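ATP phosphoribosyltransferase (Thermotoga maritima, PDB 1O64) probably catalyses the first step of histidine biosynthesis, joining ATP to 5-phosphoribose 1-diphosphate to give phosphoribosyl-ATP and diphosphate. Local coordinates at residues A[84-89]-A[168-173]; A[104-109]-A[143-148]. One frame throughout, in Å; residues are numbered along the deposited sequence.

Overall arrangement
Both contacts pair strands of one mixed sheet, in which 81-94 lies between 161-176 and 145-150, but they differ in place and chemistry. Contact 1, antiparallel and only partly buried, lies near the middle of the chain, where strands 81-94 and 161-176 pass from one lobe to the other. Contact 2, parallel and largely buried, lies in one lobe, its centre about 20 Å from that of contact 1. Backbone bonds, a bulge and hydrophobic packing make contact 1, whereas contact 2 adds a salt bridge, side-chain hydroxyls and a bridging water to its backbone bonds. The two meet at M89, whose SD packs 3.8 Å from V147 CG1.

Contact 1: A[84-89]-A[168-173]; sequences TNISRM and FVIRTH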
loop_
_atom_site.group_PDB
_atom_site.type_symbol
_atom_site.label_atom_id
_atom_site.label_comp_id
_atom_site.label_asym_id
_atom_site.label_seq_id
_atom_site.Cartn_x
_atom_site.Cartn_y
_atom_site.Cartn_z
ATOM N N THR A 84 21.514 -11.597 6.927
ATOM C CA THR A 84 20.319 -12.383 7.154
ATOM C C THR A 84 19.249 -12.396 6.086
ATOM O O THR A 84 18.742 -11.384 5.607
ATOM C CB THR A 84 19.712 -12.005 8.527
ATOM O OG1 THR A 84 18.620 -12.879 8.824
ATOM C CG2 THR A 84 19.265 -10.566 8.536
ATOM N N ASN A 85 18.858 -13.620 5.681
ATOM C CA ASN A 85 17.764 -13.764 4.712
ATOM C C ASN A 85 16.449 -13.666 5.487
ATOM O O ASN A 85 16.199 -14.523 6.336
ATOM C CB ASN A 85 17.823 -15.098 3.975
ATOM C CG ASN A 85 19.060 -15.207 3.102
ATOM O OD1 ASN A 85 19.603 -14.185 2.681
ATOM N ND2 ASN A 85 19.481 -16.426 2.815
ATOM N N ILE A 86 15.649 -12.650 5.201
ATOM C CA ILE A 86 14.394 -12.442 5.898
ATOM C C ILE A 86 13.238 -13.254 5.334
ATOM O O ILE A 86 12.387 -13.755 6.077
ATOM C CB ILE A 86 13.999 -10.949 5.905
ATOM C CG1 ILE A 86 12.698 -10.745 6.708
ATOM C CG2 ILE A 86 13.815 -10.388 4.513
ATOM C CD1 ILE A 86 12.902 -10.996 8.190
ATOM N N SER A 87 13.165 -13.357 4.015
ATOM C CA SER A 87 12.058 -14.051 3.359
ATOM C C SER A 87 12.377 -14.303 1.894
ATOM O O SER A 87 13.528 -14.164 1.463
ATOM C CB SER A 87 10.790 -13.213 3.507
ATOM O OG SER A 87 10.949 -11.923 2.929
ATOM N N ARG A 88 11.373 -14.694 1.118
ATOM C CA ARG A 88 11.578 -15.019 -0.286
ATOM C C ARG A 88 10.403 -14.560 -1.153
ATOM O O ARG A 88 9.243 -14.679 -0.771
ATOM C CB ARG A 88 11.709 -16.534 -0.487
ATOM C CG ARG A 88 12.940 -17.218 0.060
ATOM C CD ARG A 88 12.794 -18.740 0.036
ATOM N NE ARG A 88 11.875 -19.211 1.042
ATOM C CZ ARG A 88 10.977 -20.176 0.978
ATOM N NH1 ARG A 88 10.778 -20.887 -0.114
ATOM N NH2 ARG A 88 10.261 -20.432 2.072
ATOM N N MET A 89 10.754 -14.104 -2.342
ATOM C CA MET A 89 9.783 -13.710 -3.358
ATOM C C MET A 89 9.580 -14.959 -4.231
ATOM O O MET A 89 10.558 -15.543 -4.722
ATOM C CB MET A 89 10.325 -12.552 -4.185
ATOM C CG MET A 89 9.338 -12.035 -5.242
ATOM S SD MET A 89 7.957 -11.161 -4.488
ATOM C CE MET A 89 8.758 -9.606 -4.060
ATOM N N PHE A 168 13.629 -14.799 -5.805
ATOM C CA PHE A 168 14.801 -14.236 -5.164
ATOM C C PHE A 168 14.612 -14.292 -3.642
ATOM O O PHE A 168 13.485 -14.273 -3.151
ATOM C CB PHE A 168 15.217 -12.845 -5.579
ATOM C CG PHE A 168 14.224 -11.730 -5.574
ATOM C CD1 PHE A 168 13.923 -11.027 -4.410
ATOM C CD2 PHE A 168 13.603 -11.337 -6.751
ATOM C CE1 PHE A 168 13.015 -9.984 -4.421
ATOM C CE2 PHE A 168 12.691 -10.301 -6.773
ATOM C CZ PHE A 168 12.401 -9.618 -5.606
ATOM N N VAL A 169 15.748 -14.406 -2.984
ATOM C CA VAL A 169 15.785 -14.357 -1.536
ATOM C C VAL A 169 15.751 -12.873 -1.150
ATOM O O VAL A 169 16.353 -12.043 -1.837
ATOM C CB VAL A 169 17.044 -15.016 -0.946
ATOM C CG1 VAL A 169 17.196 -14.559 0.505
ATOM C CG2 VAL A 169 16.922 -16.533 -1.021
ATOM N N ILE A 170 15.006 -12.546 -0.108
ATOM C CA ILE A 170 14.907 -11.133 0.305
ATOM C C ILE A 170 15.735 -10.862 1.540
ATOM O O ILE A 170 15.630 -11.599 2.532
ATOM C CB ILE A 170 13.429 -10.808 0.579
ATOM C CG1 ILE A 170 12.690 -10.772 -0.781
ATOM C CG2 ILE A 170 13.270 -9.506 1.335
ATOM C CD1 ILE A 170 11.194 -10.808 -0.668
ATOM N N ARG A 171 16.526 -9.798 1.521
ATOM C CA ARG A 171 17.317 -9.422 2.690
ATOM C C ARG A 171 17.135 -7.911 2.904
ATOM O O ARG A 171 16.512 -7.238 2.081
ATOM C CB ARG A 171 18.805 -9.656 2.431
ATOM C CG ARG A 171 19.240 -11.078 2.180
ATOM C CD ARG A 171 20.756 -11.146 1.955
ATOM N NE ARG A 171 21.145 -12.500 1.564
ATOM C CZ ARG A 171 21.043 -12.968 0.323
ATOM N NH1 ARG A 171 20.583 -12.211 -0.656
ATOM N NH2 ARG A 171 21.426 -14.213 0.080
ATOM N N THR A 172 17.768 -7.414 3.946
ATOM C CA THR A 172 17.775 -5.994 4.242
ATOM C C THR A 172 18.967 -5.377 3.512
ATOM O O THR A 172 19.938 -6.096 3.309
ATOM C CB THR A 172 17.881 -5.734 5.749
ATOM O OG1 THR A 172 16.794 -6.445 6.370
ATOM C CG2 THR A 172 17.801 -4.262 6.059
ATOM N N HIS A 173 18.805 -4.168 3.006
ATOM C CA HIS A 173 19.860 -3.476 2.288
ATOM C C HIS A 173 20.048 -2.076 2.893
ATOM O O HIS A 173 19.092 -1.498 3.420
ATOM C CB HIS A 173 19.532 -3.265 0.794
ATOM C CG HIS A 173 19.296 -4.518 0.032
ATOM N ND1 HIS A 173 20.250 -5.097 -0.786
ATOM C CD2 HIS A 173 18.205 -5.353 0.009
ATOM C CE1 HIS A 173 19.747 -6.229 -1.281
ATOM N NE2 HIS A 173 18.511 -6.398 -0.803
#
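The backbones of S87 and I170 meet through a short bond, I170 N to S87 O at 2.7 Å. A second bond, M89 N to F168 O at 2.9 Å, is followed by a weak return from F168 N to M89 O. At the other end I170 O takes I86 N at 2.9 Å (N-H...O 142°) and, weakly, S87 N. I86 and S87 thus share I170, a classic beta bulge in this antiparallel pair. Beside it the branch methyls I86 CG2 and I170 CG2 press together at 3.3 Å, tighter than usual for two carbons. On the side of R88 and V169, the arginine reaches beyond the pair to a salt bridge with E166. S87, M89, F168 and I170 occupy the reverse side. There F168 CG sits between its backbone N and carbonyl carbon (chi1 52°), bringing the ring alongside M89, whose CB lies over its face, 3.8 Å from the ring centroid, in a CH-pi contact. I170 CD1 also approaches M89 CB, at 4.0 Å, and I149 of strand 145-150 backs I170 and M89. Interlobe strands of this kind recall the periplasmic-binding-protein fold; built from backbone bonds and apolar packing, their pairing here probably depends little on charge.

Contact 2: A[104-109]-A[143-148]; sequences KRIATK and SDLIVD
Strands 104-108 and 145-150, paired in parallel through I106 with L145 and A107 with I146, belong to the alpha/beta sheet of one lobe. Where the pairing begins, R105 and the loop residue D144 grip each other twice. D144 OD2 accepts R105 N at 2.8 Å on its anti side, while OD1 takes R105 NH1, also at 2.8 Å, in a salt bridge that meets the carboxylate from above its plane. D144 CG stands beside its own backbone N (chi1 -53°), which turns the carboxylate back to the arginine, and the guanidinium and carboxylate planes are 69° apart. R105 NH2 also bonds G141 O. With an alanine in place of R105, D144 OD1 would probably lose its charged mate and G141 O its donor, and the carboxylate, still held by that backbone N-H, would be freer to turn. R105 O receives L145 N at 3.0 Å and D144 N at 2.9 Å. L145 O is doubly used, by A107 N and S143 OG from opposite faces of its plane. Strand 104-108 lies between 145-150 and 125-129, and helix 111-120 makes the beta-alpha-beta crossover to the latter. Strand 145-150 then leads into the loop that in this family probably binds the 5-phosphate of phosphoribosyl diphosphate. I106 CG2 packs on V147 CG2 at 3.9 Å. V147 N bonds A107 O, and a chi1 of -180° swings T108 OG1 from its own N to donate to V147 O at 2.8 Å; F110 N also bonds it. A water accepts from K109 N and donates to V147 O at 2.7 Å and weakly to D148 OD1.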
loop_
_atom_site.group_PDB
_atom_site.type_symbol
_atom_site.label_atom_id
_atom_site.label_comp_id
_atom_site.label_asym_id
_atom_site.label_seq_id
_atom_site.Cartn_x
_atom_site.Cartn_y
_atom_site.Cartn_z
ATOM N N LYS A 104 -0.354 -16.230 -18.976
ATOM C CA LYS A 104 -0.500 -16.479 -17.532
ATOM C C LYS A 104 -1.032 -15.250 -16.820
ATOM O O LYS A 104 -0.488 -14.160 -16.994
ATOM C CB LYS A 104 0.854 -16.884 -16.951
ATOM C CG LYS A 104 1.457 -18.138 -17.549
ATOM C CD LYS A 104 2.356 -17.828 -18.743
ATOM C CE LYS A 104 3.201 -19.055 -19.076
ATOM N NZ LYS A 104 2.423 -20.055 -19.862
ATOM N N ARG A 105 -2.110 -15.377 -16.068
ATOM C CA ARG A 105 -2.649 -14.232 -15.313
ATOM C C ARG A 105 -1.995 -14.244 -13.926
ATOM O O ARG A 105 -2.132 -15.207 -13.186
ATOM C CB ARG A 105 -4.162 -14.305 -15.210
ATOM C CG ARG A 105 -4.901 -13.773 -16.445
ATOM C CD ARG A 105 -6.409 -13.971 -16.266
ATOM N NE ARG A 105 -6.670 -15.334 -15.815
ATOM C CZ ARG A 105 -7.647 -15.688 -15.000
ATOM N NH1 ARG A 105 -7.768 -16.962 -14.638
ATOM N NH2 ARG A 105 -8.513 -14.794 -14.553
ATOM N N ILE A 106 -1.225 -13.213 -13.606
ATOM C CA ILE A 106 -0.503 -13.200 -12.324
ATOM C C ILE A 106 -0.832 -11.935 -11.531
ATOM O O ILE A 106 -0.508 -10.827 -11.991
ATOM C CB ILE A 106 1.027 -13.257 -12.544
ATOM C CG1 ILE A 106 1.438 -14.364 -13.502
ATOM C CG2 ILE A 106 1.743 -13.451 -11.197
ATOM C CD1 ILE A 106 2.928 -14.515 -13.727
ATOM N N ALA A 107 -1.423 -12.111 -10.359
ATOM C CA ALA A 107 -1.732 -10.995 -9.465
ATOM C C ALA A 107 -0.520 -10.764 -8.551
ATOM O O ALA A 107 0.146 -11.720 -8.156
ATOM C CB ALA A 107 -2.951 -11.285 -8.594
ATOM N N THR A 108 -0.243 -9.490 -8.228
ATOM C CA THR A 108 0.964 -9.282 -7.396
ATOM C C THR A 108 1.005 -7.869 -6.882
ATOM O O THR A 108 0.304 -6.986 -7.389
ATOM C CB THR A 108 2.202 -9.583 -8.290
ATOM O OG1 THR A 108 3.420 -9.414 -7.583
ATOM C CG2 THR A 108 2.219 -8.644 -9.505
ATOM N N LYS A 109 1.783 -7.628 -5.836
ATOM C CA LYS A 109 2.014 -6.285 -5.327
ATOM C C LYS A 109 3.293 -5.762 -6.009
ATOM O O LYS A 109 3.679 -4.600 -5.876
ATOM C CB LYS A 109 2.344 -6.300 -3.819
ATOM C CG LYS A 109 1.250 -6.850 -2.944
ATOM C CD LYS A 109 1.418 -6.404 -1.506
ATOM C CE LYS A 109 2.469 -7.242 -0.800
ATOM N NZ LYS A 109 2.206 -7.270 0.673
ATOM N N SER A 143 -6.848 -14.358 -10.968
ATOM C CA SER A 143 -5.613 -14.741 -11.649
ATOM C C SER A 143 -5.408 -16.249 -11.543
ATOM O O SER A 143 -6.048 -16.881 -10.699
ATOM C CB SER A 143 -4.382 -14.061 -10.989
ATOM O OG SER A 143 -4.108 -14.698 -9.736
ATOM N N ASP A 144 -4.458 -16.735 -12.323
ATOM C CA ASP A 144 -4.046 -18.130 -12.286
ATOM C C ASP A 144 -2.934 -18.355 -11.251
ATOM O O ASP A 144 -2.783 -19.419 -10.665
ATOM C CB ASP A 144 -3.424 -18.521 -13.645
ATOM C CG ASP A 144 -4.342 -18.182 -14.806
ATOM O OD1 ASP A 144 -5.512 -18.601 -14.715
ATOM O OD2 ASP A 144 -3.888 -17.487 -15.752
ATOM N N LEU A 145 -1.986 -17.415 -11.202
ATOM C CA LEU A 145 -0.829 -17.540 -10.322
ATOM C C LEU A 145 -0.630 -16.212 -9.576
ATOM O O LEU A 145 -1.371 -15.265 -9.769
ATOM C CB LEU A 145 0.474 -17.786 -11.108
ATOM C CG LEU A 145 0.464 -18.899 -12.162
ATOM C CD1 LEU A 145 1.690 -18.811 -13.054
ATOM C CD2 LEU A 145 0.361 -20.279 -11.519
ATOM N N ILE A 146 0.321 -16.185 -8.657
ATOM C CA ILE A 146 0.647 -14.970 -7.952
ATOM C C ILE A 146 2.179 -14.906 -7.793
ATOM O O ILE A 146 2.809 -15.936 -7.947
ATOM C CB ILE A 146 0.067 -14.824 -6.536
ATOM C CG1 ILE A 146 0.600 -15.916 -5.592
ATOM C CG2 ILE A 146 -1.464 -14.820 -6.566
ATOM C CD1 ILE A 146 0.092 -15.756 -4.153
ATOM N N VAL A 147 2.667 -13.682 -7.641
ATOM C CA VAL A 147 4.077 -13.497 -7.279
ATOM C C VAL A 147 4.019 -12.719 -5.949
ATOM O O VAL A 147 3.481 -11.607 -5.907
ATOM C CB VAL A 147 4.943 -12.846 -8.316
ATOM C CG1 VAL A 147 6.288 -12.388 -7.724
ATOM C CG2 VAL A 147 5.219 -13.821 -9.482
ATOM N N ASP A 148 4.513 -13.343 -4.889
ATOM C CA ASP A 148 4.413 -12.683 -3.576
ATOM C C ASP A 148 5.517 -13.112 -2.645
ATOM O O ASP A 148 6.306 -14.034 -2.896
ATOM C CB ASP A 148 3.026 -13.052 -3.006
ATOM C CG ASP A 148 2.558 -12.098 -1.922
ATOM O OD1 ASP A 148 3.123 -10.981 -1.773
ATOM O OD2 ASP A 148 1.617 -12.461 -1.196
HETATM O O HOH W 1 2.242 -9.896 -4.166
#